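Local coordinates for MS5a (PDB 6L77), which is a meiosis-related protein of unknown molecular function whose cystatin-like folds enhance papain, at residues Y17-L22 with I139-E144; R24-M27 with N32-L35; T55-D60 with S64-F69. All coordinates share one frame; numbering follows the deposited sequence.

Contact 1 of 3, residues Y17-L22 with I139-E144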
loop_
_atom_site.group_PDB
_atom_site.type_symbol
_atom_site.label_atom_id
_atom_site.label_comp_id
_atom_site.label_asym_id
_atom_site.label_seq_id
_atom_site.Cartn_x
_atom_site.Cartn_y
_atom_site.Cartn_z
ATOM N N TYR A 17 4.592 6.858 3.418
ATOM C CA TYR A 17 4.911 5.908 4.484
ATOM C C TYR A 17 4.127 6.207 5.756
ATOM O O TYR A 17 3.738 5.282 6.479
ATOM C CB TYR A 17 6.414 5.899 4.771
ATOM C CG TYR A 17 7.197 5.185 3.700
ATOM C CD1 TYR A 17 6.561 4.296 2.843
ATOM C CD2 TYR A 17 8.562 5.396 3.531
ATOM C CE1 TYR A 17 7.259 3.629 1.839
ATOM C CE2 TYR A 17 9.276 4.723 2.523
ATOM C CZ TYR A 17 8.610 3.847 1.686
ATOM O OH TYR A 17 9.284 3.174 0.691
ATOM N N ALA A 18 3.893 7.485 6.058
ATOM C CA ALA A 18 3.001 7.804 7.175
ATOM C C ALA A 18 1.609 7.214 6.954
ATOM O O ALA A 18 0.977 6.699 7.885
ATOM C CB ALA A 18 2.903 9.315 7.353
ATOM N N THR A 19 1.105 7.302 5.730
ATOM C CA THR A 19 -0.224 6.776 5.453
ATOM C C THR A 19 -0.234 5.250 5.500
ATOM O O THR A 19 -1.224 4.647 5.931
ATOM C CB THR A 19 -0.684 7.300 4.094
ATOM O OG1 THR A 19 -0.570 8.723 4.095
ATOM C CG2 THR A 19 -2.127 6.895 3.793
ATOM N N VAL A 20 0.860 4.615 5.085
ATOM C CA VAL A 20 0.987 3.168 5.254
ATOM C C VAL A 20 0.919 2.798 6.731
ATOM O O VAL A 20 0.263 1.818 7.112
ATOM C CB VAL A 20 2.293 2.667 4.615
ATOM C CG1 VAL A 20 2.573 1.209 5.029
ATOM C CG2 VAL A 20 2.210 2.786 3.108
ATOM N N GLY A 21 1.620 3.554 7.582
ATOM C CA GLY A 21 1.560 3.273 9.006
ATOM C C GLY A 21 0.151 3.399 9.555
ATOM O O GLY A 21 -0.283 2.578 10.361
ATOM N N LEU A 22 -0.570 4.453 9.153
ATOM C CA LEU A 22 -1.953 4.589 9.603
ATOM C C LEU A 22 -2.818 3.453 9.077
ATOM O O LEU A 22 -3.727 2.988 9.777
ATOM C CB LEU A 22 -2.510 5.941 9.162
ATOM C CG LEU A 22 -1.889 7.130 9.904
ATOM C CD1 LEU A 22 -2.413 8.387 9.305
ATOM C CD2 LEU A 22 -2.254 7.073 11.382
ATOM N N ILE A 139 -6.549 0.166 -1.266
ATOM C CA ILE A 139 -6.312 -0.193 -2.658
ATOM C C ILE A 139 -5.764 1.011 -3.414
ATOM O O ILE A 139 -4.739 0.920 -4.098
ATOM C CB ILE A 139 -7.605 -0.740 -3.284
ATOM C CG1 ILE A 139 -7.967 -2.070 -2.609
ATOM C CG2 ILE A 139 -7.478 -0.902 -4.801
ATOM C CD1 ILE A 139 -9.345 -2.600 -3.023
ATOM N N ARG A 140 -6.412 2.172 -3.260
ATOM C CA ARG A 140 -5.891 3.390 -3.873
ATOM C C ARG A 140 -4.498 3.722 -3.352
ATOM O O ARG A 140 -3.628 4.148 -4.121
ATOM C CB ARG A 140 -6.832 4.573 -3.628
ATOM C CG ARG A 140 -6.203 5.925 -4.034
ATOM C CD ARG A 140 -7.216 7.052 -4.058
ATOM N NE ARG A 140 -8.022 7.106 -2.844
ATOM C CZ ARG A 140 -7.658 7.731 -1.730
ATOM N NH1 ARG A 140 -6.489 8.356 -1.671
ATOM N NH2 ARG A 140 -8.462 7.726 -0.670
ATOM N N LEU A 141 -4.271 3.540 -2.046
ATOM C CA LEU A 141 -2.940 3.758 -1.485
ATOM C C LEU A 141 -1.880 2.925 -2.203
ATOM O O LEU A 141 -0.809 3.438 -2.562
ATOM C CB LEU A 141 -2.951 3.429 0.011
ATOM C CG LEU A 141 -1.585 3.528 0.711
ATOM C CD1 LEU A 141 -1.015 4.934 0.586
ATOM C CD2 LEU A 141 -1.730 3.156 2.168
ATOM N N TYR A 142 -2.143 1.625 -2.403
ATOM C CA TYR A 142 -1.115 0.788 -3.022
ATOM C C TYR A 142 -0.885 1.208 -4.467
ATOM O O TYR A 142 0.259 1.213 -4.943
ATOM C CB TYR A 142 -1.480 -0.698 -2.951
ATOM C CG TYR A 142 -1.523 -1.336 -1.560
ATOM C CD1 TYR A 142 -1.462 -0.565 -0.394
ATOM C CD2 TYR A 142 -1.630 -2.719 -1.426
ATOM C CE1 TYR A 142 -1.509 -1.173 0.874
ATOM C CE2 TYR A 142 -1.684 -3.327 -0.176
ATOM C CZ TYR A 142 -1.629 -2.550 0.968
ATOM O OH TYR A 142 -1.691 -3.159 2.196
HETATM N N MSE A 143 -1.948 1.599 -5.169
HETATM C CA MSE A 143 -1.794 2.175 -6.515
HETATM C C MSE A 143 -0.926 3.441 -6.502
HETATM O O MSE A 143 -0.032 3.616 -7.334
HETATM C CB MSE A 143 -3.161 2.510 -7.123
HETATM C CG MSE A 143 -3.068 3.300 -8.437
HETATM SE SE MSE A 143 -4.826 3.925 -9.068
HETATM C CE MSE A 143 -5.302 5.086 -7.561
ATOM N N GLU A 144 -1.201 4.331 -5.546
ATOM C CA GLU A 144 -0.456 5.586 -5.483
ATOM C C GLU A 144 1.025 5.345 -5.217
ATOM O O GLU A 144 1.886 5.995 -5.825
ATOM C CB GLU A 144 -1.067 6.497 -4.420
ATOM C CG GLU A 144 -2.408 7.048 -4.868
ATOM C CD GLU A 144 -3.083 7.917 -3.824
ATOM O OE1 GLU A 144 -2.590 7.977 -2.675
ATOM O OE2 GLU A 144 -4.115 8.534 -4.164
#

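Contact 2 of 3, residues R24-M27 with N32-L35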
loop_
_atom_site.group_PDB
_atom_site.type_symbol
_atom_site.label_atom_id
_atom_site.label_comp_id
_atom_site.label_asym_id
_atom_site.label_seq_id
_atom_site.Cartn_x
_atom_site.Cartn_y
_atom_site.Cartn_z
ATOM N N ARG A 24 -1.808 0.304 8.513
ATOM C CA ARG A 24 -1.543 -0.876 9.336
ATOM C C ARG A 24 -2.281 -0.785 10.665
ATOM O O ARG A 24 -2.987 -1.720 11.064
ATOM C CB ARG A 24 -0.029 -1.023 9.553
ATOM C CG ARG A 24 0.373 -2.123 10.547
ATOM C CD ARG A 24 1.879 -2.321 10.588
ATOM N NE ARG A 24 2.265 -3.400 11.505
ATOM C CZ ARG A 24 2.572 -3.222 12.784
ATOM N NH1 ARG A 24 2.558 -2.007 13.312
ATOM N NH2 ARG A 24 2.913 -4.258 13.538
ATOM N N TYR A 25 -2.167 0.361 11.339
ATOM C CA TYR A 25 -2.850 0.556 12.621
ATOM C C TYR A 25 -4.364 0.460 12.473
ATOM O O TYR A 25 -5.029 -0.267 13.219
ATOM C CB TYR A 25 -2.471 1.919 13.210
ATOM C CG TYR A 25 -3.050 2.155 14.576
ATOM C CD1 TYR A 25 -2.412 1.667 15.716
ATOM C CD2 TYR A 25 -4.236 2.869 14.733
ATOM C CE1 TYR A 25 -2.944 1.886 16.981
ATOM C CE2 TYR A 25 -4.774 3.091 15.992
ATOM C CZ TYR A 25 -4.121 2.597 17.107
ATOM O OH TYR A 25 -4.645 2.816 18.362
ATOM N N ASN A 26 -4.927 1.207 11.524
ATOM C CA ASN A 26 -6.383 1.235 11.370
ATOM C C ASN A 26 -6.938 -0.151 11.081
ATOM O O ASN A 26 -8.015 -0.512 11.573
ATOM C CB ASN A 26 -6.789 2.181 10.241
ATOM C CG ASN A 26 -6.713 3.630 10.642
ATOM O OD1 ASN A 26 -6.867 3.975 11.822
ATOM N ND2 ASN A 26 -6.494 4.497 9.660
HETATM N N MSE A 27 -6.228 -0.939 10.291
HETATM C CA MSE A 27 -6.727 -2.255 9.931
HETATM C C MSE A 27 -6.669 -3.200 11.110
HETATM O O MSE A 27 -7.569 -4.004 11.315
HETATM C CB MSE A 27 -5.943 -2.813 8.746
HETATM C CG MSE A 27 -6.125 -1.983 7.494
HETATM SE SE MSE A 27 -7.509 -2.728 6.346
HETATM C CE MSE A 27 -6.570 -4.401 6.043
ATOM N N ASN A 32 -10.238 4.703 12.582
ATOM C CA ASN A 32 -10.287 5.621 11.438
ATOM C C ASN A 32 -9.455 6.855 11.783
ATOM O O ASN A 32 -9.972 7.963 11.955
ATOM C CB ASN A 32 -11.723 6.014 11.085
ATOM C CG ASN A 32 -12.471 4.895 10.414
ATOM O OD1 ASN A 32 -12.383 4.723 9.203
ATOM N ND2 ASN A 32 -13.172 4.098 11.200
ATOM N N LEU A 33 -8.148 6.653 11.927
ATOM C CA LEU A 33 -7.238 7.768 12.118
ATOM C C LEU A 33 -6.785 8.283 10.759
ATOM O O LEU A 33 -6.448 7.497 9.866
ATOM C CB LEU A 33 -6.013 7.358 12.938
ATOM C CG LEU A 33 -6.237 6.853 14.360
ATOM C CD1 LEU A 33 -4.864 6.667 14.998
ATOM C CD2 LEU A 33 -7.070 7.834 15.158
ATOM N N TYR A 34 -6.767 9.603 10.615
ATOM C CA TYR A 34 -6.389 10.240 9.363
ATOM C C TYR A 34 -5.135 11.077 9.565
ATOM O O TYR A 34 -4.921 11.658 10.632
ATOM C CB TYR A 34 -7.516 11.131 8.830
ATOM C CG TYR A 34 -8.804 10.384 8.606
ATOM C CD1 TYR A 34 -8.907 9.425 7.602
ATOM C CD2 TYR A 34 -9.915 10.633 9.398
ATOM C CE1 TYR A 34 -10.101 8.726 7.399
ATOM C CE2 TYR A 34 -11.115 9.939 9.195
ATOM C CZ TYR A 34 -11.195 9.002 8.198
ATOM O OH TYR A 34 -12.383 8.326 8.006
ATOM N N LEU A 35 -4.310 11.144 8.525
ATOM C CA LEU A 35 -3.085 11.925 8.619
ATOM C C LEU A 35 -3.420 13.409 8.692
ATOM O O LEU A 35 -4.125 13.948 7.832
ATOM C CB LEU A 35 -2.179 11.637 7.418
ATOM C CG LEU A 35 -0.920 12.492 7.339
ATOM C CD1 LEU A 35 -0.019 12.228 8.560
ATOM C CD2 LEU A 35 -0.169 12.220 6.027
#

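Contact 3 of 3, residues T55-D60 with S64-F69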
loop_
_atom_site.group_PDB
_atom_site.type_symbol
_atom_site.label_atom_id
_atom_site.label_comp_id
_atom_site.label_asym_id
_atom_site.label_seq_id
_atom_site.Cartn_x
_atom_site.Cartn_y
_atom_site.Cartn_z
ATOM N N THR A 55 7.460 10.760 12.807
ATOM C CA THR A 55 6.551 11.203 13.852
ATOM C C THR A 55 5.470 12.043 13.188
ATOM O O THR A 55 5.767 13.066 12.560
ATOM C CB THR A 55 7.298 12.009 14.915
ATOM O OG1 THR A 55 8.361 11.210 15.456
ATOM C CG2 THR A 55 6.339 12.442 16.034
ATOM N N LEU A 56 4.223 11.607 13.300
ATOM C CA LEU A 56 3.134 12.286 12.617
ATOM C C LEU A 56 2.007 12.550 13.603
ATOM O O LEU A 56 1.938 11.942 14.673
ATOM C CB LEU A 56 2.611 11.460 11.436
ATOM C CG LEU A 56 2.161 10.048 11.822
ATOM C CD1 LEU A 56 0.739 9.812 11.373
ATOM C CD2 LEU A 56 3.090 8.958 11.275
ATOM N N ILE A 57 1.130 13.477 13.224
ATOM C CA ILE A 57 -0.084 13.773 13.971
ATOM C C ILE A 57 -1.239 13.183 13.182
ATOM O O ILE A 57 -1.380 13.465 11.988
ATOM C CB ILE A 57 -0.283 15.284 14.176
ATOM C CG1 ILE A 57 0.981 15.916 14.770
ATOM C CG2 ILE A 57 -1.504 15.530 15.045
ATOM C CD1 ILE A 57 1.442 15.258 16.042
ATOM N N ALA A 58 -2.027 12.334 13.833
ATOM C CA ALA A 58 -3.244 11.792 13.246
ATOM C C ALA A 58 -4.455 12.475 13.864
ATOM O O ALA A 58 -4.456 12.783 15.061
ATOM C CB ALA A 58 -3.341 10.280 13.462
ATOM N N GLU A 59 -5.482 12.706 13.050
ATOM C CA GLU A 59 -6.754 13.215 13.545
ATOM C C GLU A 59 -7.706 12.049 13.786
ATOM O O GLU A 59 -7.815 11.133 12.957
ATOM C CB GLU A 59 -7.385 14.217 12.565
ATOM C CG GLU A 59 -8.716 14.772 13.101
ATOM C CD GLU A 59 -9.294 15.940 12.290
ATOM O OE1 GLU A 59 -8.745 16.307 11.226
ATOM O OE2 GLU A 59 -10.309 16.502 12.744
ATOM N N ASP A 60 -8.403 12.093 14.926
ATOM C CA ASP A 60 -9.425 11.110 15.284
ATOM C C ASP A 60 -10.757 11.841 15.409
ATOM O O ASP A 60 -11.078 12.384 16.477
ATOM C CB ASP A 60 -9.069 10.399 16.592
ATOM C CG ASP A 60 -10.202 9.519 17.118
ATOM O OD1 ASP A 60 -11.134 9.189 16.350
ATOM O OD2 ASP A 60 -10.171 9.186 18.323
ATOM N N SER A 64 -12.489 14.085 18.279
ATOM C CA SER A 64 -11.921 15.405 17.977
ATOM C C SER A 64 -10.569 15.583 18.652
ATOM O O SER A 64 -10.257 16.645 19.210
ATOM C CB SER A 64 -12.874 16.534 18.380
ATOM O OG SER A 64 -14.160 16.293 17.840
ATOM N N SER A 65 -9.755 14.533 18.619
ATOM C CA SER A 65 -8.447 14.601 19.235
ATOM C C SER A 65 -7.382 14.397 18.171
ATOM O O SER A 65 -7.635 13.811 17.113
ATOM C CB SER A 65 -8.297 13.580 20.379
ATOM O OG SER A 65 -8.772 12.305 20.017
ATOM N N PHE A 66 -6.216 14.964 18.433
ATOM C CA PHE A 66 -5.056 14.832 17.568
ATOM C C PHE A 66 -4.032 14.011 18.324
ATOM O O PHE A 66 -3.678 14.353 19.459
ATOM C CB PHE A 66 -4.521 16.204 17.157
ATOM C CG PHE A 66 -5.426 16.903 16.204
ATOM C CD1 PHE A 66 -6.550 17.572 16.663
ATOM C CD2 PHE A 66 -5.218 16.813 14.844
ATOM C CE1 PHE A 66 -7.422 18.182 15.776
ATOM C CE2 PHE A 66 -6.084 17.421 13.951
ATOM C CZ PHE A 66 -7.184 18.107 14.417
ATOM N N VAL A 67 -3.589 12.922 17.708
ATOM C CA VAL A 67 -2.793 11.890 18.363
ATOM C C VAL A 67 -1.418 11.847 17.705
ATOM O O VAL A 67 -1.314 11.643 16.488
ATOM C CB VAL A 67 -3.498 10.534 18.256
ATOM C CG1 VAL A 67 -2.678 9.424 18.933
ATOM C CG2 VAL A 67 -4.930 10.634 18.837
ATOM N N VAL A 68 -0.361 12.027 18.494
ATOM C CA VAL A 68 0.964 11.883 17.915
ATOM C C VAL A 68 1.262 10.397 17.762
ATOM O O VAL A 68 0.963 9.567 18.633
ATOM C CB VAL A 68 2.019 12.643 18.744
ATOM C CG1 VAL A 68 2.000 12.215 20.203
ATOM C CG2 VAL A 68 3.409 12.500 18.110
ATOM N N PHE A 69 1.848 10.062 16.626
ATOM C CA PHE A 69 1.870 8.713 16.091
ATOM C C PHE A 69 3.262 8.466 15.524
ATOM O O PHE A 69 3.832 9.364 14.899
ATOM C CB PHE A 69 0.791 8.621 15.002
ATOM C CG PHE A 69 0.469 7.236 14.545
ATOM C CD1 PHE A 69 -0.528 6.513 15.171
ATOM C CD2 PHE A 69 1.118 6.682 13.451
ATOM C CE1 PHE A 69 -0.860 5.249 14.743
ATOM C CE2 PHE A 69 0.803 5.409 13.005
ATOM C CZ PHE A 69 -0.195 4.688 13.650
#

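Contact 1 of 3, residues Y17-L22 with I139-E144
L141 reaches across from the helix 139-144 and lays its two methyls over the turn of helix formed by T19 and V20. Each branch has its own target. CD1 of L141 lies 3.9 Å from CG2 of T19, and CD2 of L141 lies 4.1 Å from CG2 of V20. The leucine and T19 run antiparallel, each passing alongside the other, whereas V20 meets the same leucine at about a right angle. With its CG anti to the backbone N (chi1 176°), L141 carries the branched end out toward the other helix, where the fork can touch two consecutive residues at once. The nearest CA atoms, those of V20 and L141, are 7.8 Å apart, a gap the leucine fork spans.

No hydrogen bond joins the two segments, and the contact is a small, buried patch of methyl packing. T19 suits a place at its margin because the residue is two-sided. Its methyl, anti to its own N, meets L141, while OG1 turns back to hydrogen-bond the carbonyl of K15 one helical turn earlier, so the hydroxyl asks nothing of the leucine. V20 offers a compact branched side chain with no polar atom to satisfy.

Beyond this patch, Y142 ties the two helices together by another route, its OH hydrogen-bonding H23 of helix 12-29 and R210 of strand 201-212. Helix 12-29 rests on strands 34-45 and 49-60 through A18 and L22, and helix 138-150 rests on strands 161-170 and 186-195 through I139 and selenomethionine M143. L141 thus meets T19 and V20 where two helices, each lying on its own part of the antiparallel sheet, come side by side.

Contact 2 of 3, residues R24-M27 with N32-L35
A side-chain amide grips a backbone here: N26, late in helix 12-29, holds both polar backbone atoms of L33 just before strand 34-45 begins. The contact closes the turn between the helix and the first strand of the sheet, a helix-to-strand connection within the cystatin-like fold, in which a long helix packs against antiparallel strands.

Asparagine suits the place because its amide presents an acceptor and a donor next to each other, matching the N-H and C=O of a single residue. L33 N gives its hydrogen to OD1 of N26 at 3.0 Å, with a nearly straight N-H...O angle of 173°. In return ND2 of N26 donates to L33 O, also at 3.0 Å. The pair of bonds fixes the rotation of the amide, since a flip would set donor against donor and acceptor against acceptor. OD1 has a further partner in the hydroxyl of T31, within the same turn, so this oxygen is held from the connecting loop as well. The torsion chi1 of -77° puts CG of N26 anti to its carbonyl carbon and brings the amide out to the chain returning beside the helix.

Next to this polar pairing lies an apolar one. L33 sends CD1 to the ring of Y25, 3.7 Å from CE2, and the leucine also packs on L22 and A58, which suits a residue buried between helix and sheet. Y25 in turn sets its ring edge-to-face with F69 of strand 65-75. The two bonds of the amide differ in geometry: L33 N approaches OD1 tilted out of the plane of the side-chain carbonyl of N26, whereas ND2 of N26 meets L33 O in the plane of the L33 carbonyl, on a lone pair.

Contact 3 of 3, residues T55-D60 with S64-F69
The two strands form an antiparallel beta hairpin whose turn ends in a G1 beta bulge, where S64 and S65 together face D60. S64 takes a positive phi of 55°, the backbone shape this bulge needs at its first position. D60 O receives weak bonds from the N of both serines, that from S65 N at 3.3 Å. D60 also orders the turn from its side chain: OD1 accepts from A62 N, an Asx turn, and OD2 is bonded to the hydroxyl of T63. Aspartate, short and with two acceptors, fits this corner.

Away from the turn the strands pair in antiparallel register. A58 and V67 exchange two bonds, A58 N to V67 O and V67 N to A58 O, both 2.8 Å. L56 and F69 form the next such pair, with F69 N 2.7 Å from L56 O in a bent bond.

The side chains divide between the faces. On one, L56 and F69 lie side by side, with CD2 of L56 at the edge of the phenyl ring, 3.7 Å from CD2 of F69. Together with A58 they pack on L22 of helix 12-29, which explains the small or apolar residues. On the other face I57 forks: its CG2 sits at the edge of the F66 ring, 3.9 Å from CD2 of F66, and its CD1 is 3.8 Å from CB of V68. E59, extended with chi1 -179°, runs alongside F66, its carboxylate 30° from the ring plane and CD 3.7 Å from CZ of F66.

E59 thus lays its carbon chain along the phenyl, though the residue as a whole is partly exposed. Backbone bonds set the register, while L56, A58 and F69 pack one face on helix 12-29 and the other, with I57, E59, F66 and V68, is more exposed.

In the fold
The three contacts run from core to surface. Contact 1 lies near the middle of the chain, its centre about 4 Å from the chain's centre, whereas the centre of contact 3 is about 20 Å out; contact 2 falls between. Chemistry follows place: methyl packing alone joins the two segments of contact 1, a side-chain amide pairs with backbone in contact 2, and contact 3 is a full backbone ladder. Helix 12-29 serves contacts 1 and 2, and its L22 packs against L33, A58 and F69, linking all three. Contacts 2 and 3 also meet directly, with Y34 O 2.7 Å from E59 N, a probable hydrogen bond between the neighbouring strands 34-45 and 49-60.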